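Local coordinates for probable primosomal replication protein n (Ralstonia solanacearum, PDB 4FDB) that binds single-stranded DNA as a homodimer and probably takes part in restarting stalled replication forks by stabilising the PriA helicase on DNA, at the interface of chains A and B. Residues are numbered along the deposited sequence; one frame, centred on the assembly and turned at random. Chains: chain A/B, Probable primosomal replication protein n.

The interface of chains A and B. Residues chain A 2-4, 6; chain B 6.
B:Gln6 and A:Arg4 pair through their backbones as an antiparallel beta bridge, and this is the firm part of the contact. The backbone amide N of A:Arg4 donates to B:Gln6 O at 3.0 Å, in the plane of that carbonyl. In return B:Gln6 N donates to A:Arg4 O at 2.9 Å, nearly straight at the hydrogen (171°) though tilted from the carbonyl plane. This reciprocal pair, with its two-fold twin, sets the register of the two strands, and the CA of A:Asn3 comes within 3.4 Å of B:Gln6 O.

The side chains of A:Ile2, A:Arg4 and B:Gln6 gather on one side of the paired backbones. A:Ile2 sends its CD1 methyl obliquely over the B:Gln6 side chain, 3.7 Å from CD and 3.5 Å from the amide nitrogen NE2, a reach set by a chi1 of -164° that turns CG1 away from the backbone N. Its other branch, CG2, lies near the B:Gln6 carbonyl. The glutamine, extended beyond CG, runs alongside the A:Arg4 chain and points the same way, with OE1 passing beside the arginine methylenes, 3.9 Å from CD.

The outer end is looser. A:Arg4 NH2 makes a weak hydrogen bond to B:Gln6 OE1 at 3.4 Å, with the guanidinium and amide planes turned 71° apart. A:Gln6 barely joins in: its OE1 stays 4.2 Å from B:Gln6 OE1, while its CG lies over the rim of one guanidinium face within its own chain.

A:Ile2 lies in the loop just before strand 3-14, to which the other residues belong; this strand meets its twin from the other OB-fold subunit across the two-fold axis, joining the sheets of the homodimer, and the exchanged pair repeats the contact.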
ATOM      1  N   ILE A   2     -11.859  -3.136  -3.978  1.00 25.27           N
ATOM      2  CA  ILE A   2     -10.501  -3.623  -4.204  0.50 22.99           C
ATOM      3  C   ILE A   2      -9.511  -2.995  -3.226  1.00 21.03           C
ATOM      4  O   ILE A   2      -9.615  -1.835  -2.862  1.00 21.36           O
ATOM      5  CB  ILE A   2     -10.017  -3.451  -5.667  0.50 25.43           C
ATOM      6  CG1 ILE A   2      -8.776  -4.320  -5.921  0.50 24.72           C
ATOM      7  CG2 ILE A   2      -9.700  -2.005  -5.970  0.50 23.21           C
ATOM      8  CD1 ILE A   2      -8.290  -4.304  -7.354  0.50 27.31           C
ATOM      9  N   ASN A   3      -8.566  -3.813  -2.778  1.00 19.27           N
ATOM     10  CA  ASN A   3      -7.480  -3.384  -1.900  1.00 17.51           C
ATOM     11  C   ASN A   3      -6.396  -4.374  -2.230  1.00 17.27           C
ATOM     12  O   ASN A   3      -6.372  -5.472  -1.679  1.00 16.42           O
ATOM     13  CB  ASN A   3      -7.923  -3.480  -0.432  1.00 17.81           C
ATOM     14  CG  ASN A   3      -6.755  -3.421   0.573  1.00 16.08           C
ATOM     15  OD1 ASN A   3      -5.603  -3.122   0.235  1.00 16.21           O
ATOM     16  ND2 ASN A   3      -7.065  -3.744   1.822  1.00 16.40           N
ATOM     17  N   ARG A   4      -5.518  -3.996  -3.158  1.00 15.53           N
ATOM     18  CA  ARG A   4      -4.503  -4.937  -3.654  1.00 14.65           C
ATOM     19  C   ARG A   4      -3.195  -4.225  -3.915  1.00 13.62           C
ATOM     20  O   ARG A   4      -3.142  -3.296  -4.717  1.00 14.74           O
ATOM     21  CB  ARG A   4      -4.997  -5.588  -4.952  1.00 21.24           C
ATOM     22  CG  ARG A   4      -4.035  -6.604  -5.562  1.00 23.06           C
ATOM     23  CD  ARG A   4      -4.728  -7.440  -6.632  1.00 34.60           C
ATOM     24  NE  ARG A   4      -3.853  -8.478  -7.170  1.00 44.77           N
ATOM     25  CZ  ARG A   4      -3.289  -8.437  -8.375  1.00 50.03           C
ATOM     26  NH1 ARG A   4      -2.503  -9.429  -8.777  1.00 49.26           N
ATOM     27  NH2 ARG A   4      -3.516  -7.409  -9.184  1.00 53.78           N
ATOM     28  N   GLN A   6       0.757  -4.793  -5.143  1.00 15.69           N
ATOM     29  CA  GLN A   6       1.776  -5.643  -5.761  1.00 14.03           C
ATOM     30  C   GLN A   6       3.102  -4.962  -5.516  1.00 15.85           C
ATOM     31  O   GLN A   6       3.248  -3.784  -5.795  1.00 14.77           O
ATOM     32  CB  GLN A   6       1.556  -5.729  -7.263  1.00 16.89           C
ATOM     33  CG  GLN A   6       0.224  -6.306  -7.695  1.00 20.83           C
ATOM     34  CD  GLN A   6      -0.028  -6.056  -9.163  1.00 28.37           C
ATOM     35  OE1 GLN A   6      -0.625  -5.048  -9.541  1.00 30.32           O
ATOM     36  NE2 GLN A   6       0.449  -6.967 -10.006  1.00 26.48           N
TER
ATOM     37  N   GLN B   6      -3.941  -0.759  -5.821  1.00 15.69           N
ATOM     38  CA  GLN B   6      -5.286  -0.478  -6.326  1.00 14.03           C
ATOM     39  C   GLN B   6      -6.190  -0.422  -5.117  1.00 15.85           C
ATOM     40  O   GLN B   6      -6.180  -1.329  -4.301  1.00 14.77           O
ATOM     41  CB  GLN B   6      -5.763  -1.607  -7.225  1.00 16.89           C
ATOM     42  CG  GLN B   6      -4.912  -1.870  -8.450  1.00 20.83           C
ATOM     43  CD  GLN B   6      -5.273  -3.188  -9.092  1.00 28.37           C
ATOM     44  OE1 GLN B   6      -4.693  -4.227  -8.775  1.00 30.32           O
ATOM     45  NE2 GLN B   6      -6.255  -3.158  -9.988  1.00 26.48           N
TER